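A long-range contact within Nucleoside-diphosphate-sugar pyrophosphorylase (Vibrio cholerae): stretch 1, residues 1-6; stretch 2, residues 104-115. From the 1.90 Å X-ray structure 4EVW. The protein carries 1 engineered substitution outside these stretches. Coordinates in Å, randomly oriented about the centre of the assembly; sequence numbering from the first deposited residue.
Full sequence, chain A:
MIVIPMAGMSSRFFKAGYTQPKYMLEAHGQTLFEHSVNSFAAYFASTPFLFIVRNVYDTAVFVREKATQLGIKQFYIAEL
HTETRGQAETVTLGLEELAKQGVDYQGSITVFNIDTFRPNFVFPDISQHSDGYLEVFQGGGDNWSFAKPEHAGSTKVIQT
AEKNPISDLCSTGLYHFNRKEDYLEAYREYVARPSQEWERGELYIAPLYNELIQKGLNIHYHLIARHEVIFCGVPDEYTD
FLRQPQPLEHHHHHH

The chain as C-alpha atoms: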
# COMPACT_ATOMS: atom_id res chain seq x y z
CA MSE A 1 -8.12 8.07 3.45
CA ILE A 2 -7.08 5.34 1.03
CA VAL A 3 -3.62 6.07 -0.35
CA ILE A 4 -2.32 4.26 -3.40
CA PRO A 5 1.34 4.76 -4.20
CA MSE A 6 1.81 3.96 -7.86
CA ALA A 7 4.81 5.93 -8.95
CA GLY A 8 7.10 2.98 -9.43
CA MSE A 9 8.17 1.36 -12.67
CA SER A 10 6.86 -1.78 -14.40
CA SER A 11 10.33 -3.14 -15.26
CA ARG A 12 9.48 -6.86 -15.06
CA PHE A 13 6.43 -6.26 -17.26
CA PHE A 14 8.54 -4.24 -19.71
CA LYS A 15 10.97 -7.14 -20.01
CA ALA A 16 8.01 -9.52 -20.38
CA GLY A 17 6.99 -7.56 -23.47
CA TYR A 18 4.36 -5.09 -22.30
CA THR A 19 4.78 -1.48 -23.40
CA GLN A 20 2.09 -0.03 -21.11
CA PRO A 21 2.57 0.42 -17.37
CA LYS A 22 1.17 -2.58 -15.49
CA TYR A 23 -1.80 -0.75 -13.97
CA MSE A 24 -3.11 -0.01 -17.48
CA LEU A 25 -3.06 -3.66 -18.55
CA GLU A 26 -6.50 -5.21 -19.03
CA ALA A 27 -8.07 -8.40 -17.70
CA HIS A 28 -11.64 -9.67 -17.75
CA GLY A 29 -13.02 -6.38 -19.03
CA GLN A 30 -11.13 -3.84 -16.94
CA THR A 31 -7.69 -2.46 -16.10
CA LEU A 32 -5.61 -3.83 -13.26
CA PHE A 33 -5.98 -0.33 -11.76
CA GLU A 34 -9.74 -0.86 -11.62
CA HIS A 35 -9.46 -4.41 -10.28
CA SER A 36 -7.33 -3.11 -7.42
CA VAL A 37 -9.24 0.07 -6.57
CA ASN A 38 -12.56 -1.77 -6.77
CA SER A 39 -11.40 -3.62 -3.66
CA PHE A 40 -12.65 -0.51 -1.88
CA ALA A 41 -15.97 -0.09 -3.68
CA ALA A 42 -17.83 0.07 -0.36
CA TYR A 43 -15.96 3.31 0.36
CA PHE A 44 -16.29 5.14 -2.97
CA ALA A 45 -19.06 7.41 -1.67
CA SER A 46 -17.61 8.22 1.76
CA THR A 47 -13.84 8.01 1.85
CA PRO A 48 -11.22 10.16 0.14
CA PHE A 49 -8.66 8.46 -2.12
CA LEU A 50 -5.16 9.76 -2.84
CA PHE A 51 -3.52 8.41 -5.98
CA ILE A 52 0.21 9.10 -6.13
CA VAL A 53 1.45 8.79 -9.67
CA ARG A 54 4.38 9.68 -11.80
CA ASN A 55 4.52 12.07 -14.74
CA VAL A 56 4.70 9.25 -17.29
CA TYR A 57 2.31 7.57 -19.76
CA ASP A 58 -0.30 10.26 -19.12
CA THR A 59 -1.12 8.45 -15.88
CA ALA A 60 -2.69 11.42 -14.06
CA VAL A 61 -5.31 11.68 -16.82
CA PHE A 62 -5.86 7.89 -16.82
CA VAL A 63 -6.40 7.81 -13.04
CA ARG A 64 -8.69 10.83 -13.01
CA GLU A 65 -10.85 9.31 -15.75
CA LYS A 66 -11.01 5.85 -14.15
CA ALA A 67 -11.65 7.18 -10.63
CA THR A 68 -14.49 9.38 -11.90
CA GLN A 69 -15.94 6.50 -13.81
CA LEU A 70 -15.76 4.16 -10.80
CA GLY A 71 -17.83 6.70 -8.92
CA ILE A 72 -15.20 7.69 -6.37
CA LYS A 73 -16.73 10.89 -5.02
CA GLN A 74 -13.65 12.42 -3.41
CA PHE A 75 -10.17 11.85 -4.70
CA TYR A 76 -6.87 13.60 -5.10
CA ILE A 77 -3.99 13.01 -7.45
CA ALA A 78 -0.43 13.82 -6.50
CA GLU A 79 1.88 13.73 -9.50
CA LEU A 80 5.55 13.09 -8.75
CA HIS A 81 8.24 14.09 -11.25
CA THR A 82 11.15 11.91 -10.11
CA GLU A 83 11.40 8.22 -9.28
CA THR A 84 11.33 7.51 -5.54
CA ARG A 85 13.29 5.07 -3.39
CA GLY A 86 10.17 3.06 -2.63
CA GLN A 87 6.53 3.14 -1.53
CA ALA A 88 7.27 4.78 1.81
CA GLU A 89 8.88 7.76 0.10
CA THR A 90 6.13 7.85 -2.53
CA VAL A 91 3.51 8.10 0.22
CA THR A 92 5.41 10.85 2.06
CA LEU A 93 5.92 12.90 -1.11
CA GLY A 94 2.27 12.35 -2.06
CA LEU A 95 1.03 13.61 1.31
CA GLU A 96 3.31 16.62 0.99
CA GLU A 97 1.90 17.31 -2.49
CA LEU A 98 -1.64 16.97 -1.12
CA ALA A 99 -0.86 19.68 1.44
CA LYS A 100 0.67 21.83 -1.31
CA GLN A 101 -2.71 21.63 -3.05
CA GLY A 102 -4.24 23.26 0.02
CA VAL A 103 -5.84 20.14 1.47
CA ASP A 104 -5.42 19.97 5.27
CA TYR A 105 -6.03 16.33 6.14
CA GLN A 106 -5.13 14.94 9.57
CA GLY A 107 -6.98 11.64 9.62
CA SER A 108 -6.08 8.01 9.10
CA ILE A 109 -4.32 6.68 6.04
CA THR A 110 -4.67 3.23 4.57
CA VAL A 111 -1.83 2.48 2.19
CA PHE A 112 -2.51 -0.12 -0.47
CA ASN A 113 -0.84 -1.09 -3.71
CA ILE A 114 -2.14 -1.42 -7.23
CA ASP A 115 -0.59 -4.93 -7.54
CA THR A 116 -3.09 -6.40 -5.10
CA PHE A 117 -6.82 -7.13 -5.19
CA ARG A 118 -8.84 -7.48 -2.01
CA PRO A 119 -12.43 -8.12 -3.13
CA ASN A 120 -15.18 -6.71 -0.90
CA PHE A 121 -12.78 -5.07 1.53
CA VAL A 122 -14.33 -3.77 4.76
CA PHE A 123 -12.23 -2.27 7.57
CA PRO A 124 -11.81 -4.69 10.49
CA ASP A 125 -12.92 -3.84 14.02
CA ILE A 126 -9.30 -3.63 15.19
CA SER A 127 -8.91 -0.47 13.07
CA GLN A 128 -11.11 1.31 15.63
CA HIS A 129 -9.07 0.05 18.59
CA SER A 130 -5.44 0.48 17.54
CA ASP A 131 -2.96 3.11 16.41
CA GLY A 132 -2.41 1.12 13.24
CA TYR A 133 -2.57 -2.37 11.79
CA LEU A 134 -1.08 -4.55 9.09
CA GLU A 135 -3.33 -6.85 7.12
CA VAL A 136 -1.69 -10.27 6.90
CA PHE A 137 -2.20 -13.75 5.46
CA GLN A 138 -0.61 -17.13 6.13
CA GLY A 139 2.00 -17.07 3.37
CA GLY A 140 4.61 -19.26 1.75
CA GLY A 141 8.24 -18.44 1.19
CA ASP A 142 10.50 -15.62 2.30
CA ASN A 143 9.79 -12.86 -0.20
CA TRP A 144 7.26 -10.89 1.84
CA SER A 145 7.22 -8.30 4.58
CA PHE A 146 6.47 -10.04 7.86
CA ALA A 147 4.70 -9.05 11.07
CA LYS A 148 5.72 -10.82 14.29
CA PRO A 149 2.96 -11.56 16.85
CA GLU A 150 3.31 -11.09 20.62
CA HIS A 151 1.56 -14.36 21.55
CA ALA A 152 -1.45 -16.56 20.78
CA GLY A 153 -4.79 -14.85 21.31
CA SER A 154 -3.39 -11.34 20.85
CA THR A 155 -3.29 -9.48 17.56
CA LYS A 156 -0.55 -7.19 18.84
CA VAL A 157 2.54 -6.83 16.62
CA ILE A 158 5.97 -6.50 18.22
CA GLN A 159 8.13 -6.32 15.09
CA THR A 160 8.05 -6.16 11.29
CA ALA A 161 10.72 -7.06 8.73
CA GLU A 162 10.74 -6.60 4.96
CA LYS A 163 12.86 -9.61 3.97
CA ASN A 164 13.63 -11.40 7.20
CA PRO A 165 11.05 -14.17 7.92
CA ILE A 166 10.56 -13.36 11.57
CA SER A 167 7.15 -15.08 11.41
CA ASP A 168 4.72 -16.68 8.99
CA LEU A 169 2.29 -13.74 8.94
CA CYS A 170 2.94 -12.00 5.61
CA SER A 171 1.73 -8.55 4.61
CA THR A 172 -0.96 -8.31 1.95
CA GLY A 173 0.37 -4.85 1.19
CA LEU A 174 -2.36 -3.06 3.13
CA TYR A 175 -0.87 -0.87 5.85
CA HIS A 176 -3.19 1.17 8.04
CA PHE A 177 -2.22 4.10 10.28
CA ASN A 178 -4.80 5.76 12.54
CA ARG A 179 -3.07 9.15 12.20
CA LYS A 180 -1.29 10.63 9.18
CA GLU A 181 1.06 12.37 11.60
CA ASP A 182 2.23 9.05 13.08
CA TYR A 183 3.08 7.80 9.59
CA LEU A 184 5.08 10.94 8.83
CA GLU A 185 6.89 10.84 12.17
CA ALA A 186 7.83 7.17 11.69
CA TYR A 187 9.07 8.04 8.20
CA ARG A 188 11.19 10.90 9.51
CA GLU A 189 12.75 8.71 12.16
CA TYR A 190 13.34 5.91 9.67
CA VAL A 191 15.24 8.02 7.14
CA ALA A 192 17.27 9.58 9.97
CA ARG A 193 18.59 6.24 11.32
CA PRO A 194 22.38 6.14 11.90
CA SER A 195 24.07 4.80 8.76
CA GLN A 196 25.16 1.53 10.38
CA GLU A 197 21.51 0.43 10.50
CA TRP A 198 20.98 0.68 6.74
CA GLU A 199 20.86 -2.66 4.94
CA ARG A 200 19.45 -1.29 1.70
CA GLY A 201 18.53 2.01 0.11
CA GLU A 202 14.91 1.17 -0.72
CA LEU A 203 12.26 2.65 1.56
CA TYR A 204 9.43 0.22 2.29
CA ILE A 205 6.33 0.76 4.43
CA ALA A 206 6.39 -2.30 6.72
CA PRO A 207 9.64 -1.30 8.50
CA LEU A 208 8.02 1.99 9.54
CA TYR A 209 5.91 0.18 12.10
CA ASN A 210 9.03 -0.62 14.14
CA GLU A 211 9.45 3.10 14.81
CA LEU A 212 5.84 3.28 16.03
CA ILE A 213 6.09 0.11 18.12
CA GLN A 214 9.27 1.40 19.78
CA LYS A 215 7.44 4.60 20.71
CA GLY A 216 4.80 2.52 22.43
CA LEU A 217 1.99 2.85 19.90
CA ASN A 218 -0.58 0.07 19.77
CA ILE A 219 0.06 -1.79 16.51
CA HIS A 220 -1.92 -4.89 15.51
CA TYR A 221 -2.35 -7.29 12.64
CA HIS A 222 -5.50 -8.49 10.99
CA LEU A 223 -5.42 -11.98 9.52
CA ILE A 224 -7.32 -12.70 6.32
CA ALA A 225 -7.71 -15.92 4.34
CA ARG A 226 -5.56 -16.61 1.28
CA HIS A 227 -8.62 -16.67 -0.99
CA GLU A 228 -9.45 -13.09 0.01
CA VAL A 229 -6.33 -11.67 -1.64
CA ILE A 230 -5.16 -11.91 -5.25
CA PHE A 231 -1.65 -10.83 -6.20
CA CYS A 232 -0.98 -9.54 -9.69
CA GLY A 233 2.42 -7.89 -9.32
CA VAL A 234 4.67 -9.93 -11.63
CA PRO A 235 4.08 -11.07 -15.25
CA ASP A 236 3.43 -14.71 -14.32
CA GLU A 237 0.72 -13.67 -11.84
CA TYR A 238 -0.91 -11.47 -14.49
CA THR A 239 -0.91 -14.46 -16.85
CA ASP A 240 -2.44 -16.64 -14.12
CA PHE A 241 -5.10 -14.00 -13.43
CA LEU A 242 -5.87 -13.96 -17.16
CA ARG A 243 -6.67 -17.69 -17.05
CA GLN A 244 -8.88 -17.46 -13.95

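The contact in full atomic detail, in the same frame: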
# COMPACT_ATOMS: atom_id res chain seq x y z
N MSE A 1 -8.51 7.81 4.86
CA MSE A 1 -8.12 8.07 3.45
C MSE A 1 -7.34 6.91 2.88
O MSE A 1 -6.38 6.43 3.49
CB MSE A 1 -7.26 9.34 3.36
CG MSE A 1 -6.83 9.66 1.95
SE MSE A 1 -5.91 11.35 1.81
CE MSE A 1 -7.38 12.55 2.17
N ILE A 2 -7.74 6.46 1.70
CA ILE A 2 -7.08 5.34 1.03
C ILE A 2 -5.99 5.94 0.15
O ILE A 2 -6.27 6.76 -0.72
CB ILE A 2 -8.08 4.56 0.16
CG1 ILE A 2 -9.28 4.11 1.00
CG2 ILE A 2 -7.38 3.35 -0.46
CD1 ILE A 2 -8.98 2.97 1.94
N VAL A 3 -4.75 5.54 0.39
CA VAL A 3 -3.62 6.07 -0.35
C VAL A 3 -3.01 4.98 -1.22
O VAL A 3 -2.64 3.91 -0.73
CB VAL A 3 -2.54 6.59 0.62
CG1 VAL A 3 -1.35 7.14 -0.17
CG2 VAL A 3 -3.14 7.68 1.52
N ILE A 4 -2.89 5.25 -2.51
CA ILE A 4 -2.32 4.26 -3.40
C ILE A 4 -1.06 4.78 -4.07
O ILE A 4 -1.13 5.60 -5.00
CB ILE A 4 -3.28 3.84 -4.52
CG1 ILE A 4 -4.70 3.65 -3.97
CG2 ILE A 4 -2.79 2.52 -5.14
CD1 ILE A 4 -4.92 2.35 -3.24
N PRO A 5 0.08 4.38 -3.59
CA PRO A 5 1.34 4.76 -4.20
C PRO A 5 1.52 3.99 -5.50
O PRO A 5 1.48 2.81 -5.48
CB PRO A 5 2.36 4.37 -3.16
CG PRO A 5 1.70 3.34 -2.35
CD PRO A 5 0.26 3.45 -2.47
N MSE A 6 1.67 4.65 -6.61
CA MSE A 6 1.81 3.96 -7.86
C MSE A 6 2.74 4.71 -8.78
O MSE A 6 2.44 4.87 -9.89
CB MSE A 6 0.47 3.73 -8.53
CG MSE A 6 -0.53 4.83 -8.37
SE MSE A 6 -2.27 4.59 -9.26
CE MSE A 6 -1.73 4.28 -11.05
N ASP A 104 -5.93 20.15 3.90
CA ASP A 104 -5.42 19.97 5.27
C ASP A 104 -6.09 18.74 5.85
O ASP A 104 -7.14 18.82 6.47
CB ASP A 104 -5.76 21.21 6.10
CG ASP A 104 -5.12 21.19 7.48
OD1 ASP A 104 -4.33 20.27 7.77
OD2 ASP A 104 -5.40 22.12 8.27
N TYR A 105 -5.47 17.58 5.65
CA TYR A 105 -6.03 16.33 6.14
C TYR A 105 -5.20 15.78 7.30
O TYR A 105 -3.98 15.66 7.19
CB TYR A 105 -6.08 15.31 5.00
CG TYR A 105 -6.61 13.98 5.42
CD1 TYR A 105 -7.98 13.79 5.63
CD2 TYR A 105 -5.75 12.90 5.65
CE1 TYR A 105 -8.48 12.57 6.06
CE2 TYR A 105 -6.24 11.67 6.08
CZ TYR A 105 -7.60 11.51 6.28
OH TYR A 105 -8.09 10.30 6.69
N GLN A 106 -5.85 15.44 8.41
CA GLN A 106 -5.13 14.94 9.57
C GLN A 106 -5.63 13.58 10.05
O GLN A 106 -5.29 13.13 11.15
CB GLN A 106 -5.25 15.94 10.73
CG GLN A 106 -4.74 17.34 10.41
CD GLN A 106 -3.25 17.37 10.12
OE1 GLN A 106 -2.50 16.53 10.61
NE2 GLN A 106 -2.82 18.35 9.34
N GLY A 107 -6.42 12.91 9.22
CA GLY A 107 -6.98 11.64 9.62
C GLY A 107 -6.12 10.42 9.35
O GLY A 107 -4.90 10.52 9.17
N SER A 108 -6.77 9.27 9.32
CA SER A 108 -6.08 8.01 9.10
C SER A 108 -5.67 7.85 7.64
O SER A 108 -6.21 8.51 6.76
CB SER A 108 -7.00 6.85 9.47
OG SER A 108 -8.07 6.76 8.55
N ILE A 109 -4.69 6.99 7.41
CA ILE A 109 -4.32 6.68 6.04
C ILE A 109 -4.17 5.18 5.94
O ILE A 109 -3.61 4.51 6.82
CB ILE A 109 -3.03 7.37 5.55
CG1 ILE A 109 -1.85 7.03 6.44
CG2 ILE A 109 -3.26 8.88 5.45
CD1 ILE A 109 -0.55 7.50 5.82
N THR A 110 -4.71 4.65 4.85
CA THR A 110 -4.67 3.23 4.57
C THR A 110 -3.91 3.08 3.28
O THR A 110 -4.43 3.39 2.21
CB THR A 110 -6.10 2.70 4.41
OG1 THR A 110 -6.82 2.91 5.63
CG2 THR A 110 -6.09 1.22 4.08
N VAL A 111 -2.66 2.64 3.38
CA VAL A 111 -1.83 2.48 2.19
C VAL A 111 -2.07 1.13 1.56
O VAL A 111 -2.09 0.11 2.24
CB VAL A 111 -0.34 2.62 2.53
CG1 VAL A 111 0.50 2.55 1.25
CG2 VAL A 111 -0.11 3.93 3.26
N PHE A 112 -2.25 1.12 0.24
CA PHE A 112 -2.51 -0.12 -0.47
C PHE A 112 -1.77 -0.04 -1.79
O PHE A 112 -1.40 1.04 -2.23
CB PHE A 112 -4.01 -0.24 -0.71
CG PHE A 112 -4.43 -1.58 -1.23
CD1 PHE A 112 -4.23 -2.73 -0.48
CD2 PHE A 112 -5.04 -1.68 -2.47
CE1 PHE A 112 -4.65 -3.97 -0.95
CE2 PHE A 112 -5.46 -2.92 -2.96
CZ PHE A 112 -5.26 -4.06 -2.20
N ASN A 113 -1.54 -1.17 -2.45
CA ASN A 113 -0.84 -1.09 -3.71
C ASN A 113 -1.68 -1.61 -4.86
O ASN A 113 -2.56 -2.46 -4.69
CB ASN A 113 0.50 -1.82 -3.63
CG ASN A 113 0.35 -3.30 -3.46
OD1 ASN A 113 0.22 -4.03 -4.44
ND2 ASN A 113 0.36 -3.76 -2.21
N ILE A 114 -1.40 -1.08 -6.04
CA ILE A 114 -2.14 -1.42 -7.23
C ILE A 114 -1.88 -2.84 -7.76
O ILE A 114 -2.55 -3.29 -8.69
CB ILE A 114 -1.86 -0.34 -8.31
CG1 ILE A 114 -3.14 -0.04 -9.09
CG2 ILE A 114 -0.72 -0.76 -9.22
CD1 ILE A 114 -4.26 0.51 -8.22
N ASP A 115 -0.93 -3.55 -7.14
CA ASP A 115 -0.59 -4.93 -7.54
C ASP A 115 -1.43 -5.96 -6.80
O ASP A 115 -1.28 -7.16 -7.02
CB ASP A 115 0.87 -5.27 -7.20
CG ASP A 115 1.85 -4.30 -7.80
OD1 ASP A 115 1.70 -3.94 -8.98
OD2 ASP A 115 2.80 -3.91 -7.08
O HOH W 1 -10.62 9.20 5.72
O HOH W 2 -8.10 5.14 5.79
O HOH W 3 1.10 0.33 -6.32

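Although the residues that touch are at least 104 positions apart in sequence, a short strand in each stretch runs parallel to the other, their axes crossing at 35° and approaching to 4.6 Å. In register, I2 pairs with T110 and V3 with V111. The hydrogen bonds alternate in the parallel manner: T110 N donates to M1 O (2.8 Å), V3 N to T110 O (2.8 Å), and F112 N to V3 O (3.0 Å). P5 has no amide hydrogen to continue the ladder; instead its CD packs 2.9 Å from F112 O. Beyond it, water 3 bridges P5 O and I114 N.

At the other end, the chain's terminal amine, M1 N, donates to S108 O (3.1 Å), which also accepts from Y105 OH (2.6 Å). The selenomethionine side chain of M1, long and flexible, extends with chi1 and chi2 both t and lays its CE over one face of the Y105 ring, 3.7 Å from the centroid. Tyrosine thus offers an apolar face and a polar tip.

I2, V3, T110 and V111 branch at the beta carbon, which favours the extended backbone, and their compact side chains pack closely in the buried sheet. I2 and T110 share one sheet face, with I2 CD1 3.8 Å from T110 CB; V3 and V111 occupy the other. V3 CG2 also meets I109 CB at 4.0 Å. I4 reaches F112 through CD1 (3.7 Å to CB) and I114 through CG2 (4.0 Å to CD1). Together the stretches bury 634 Å².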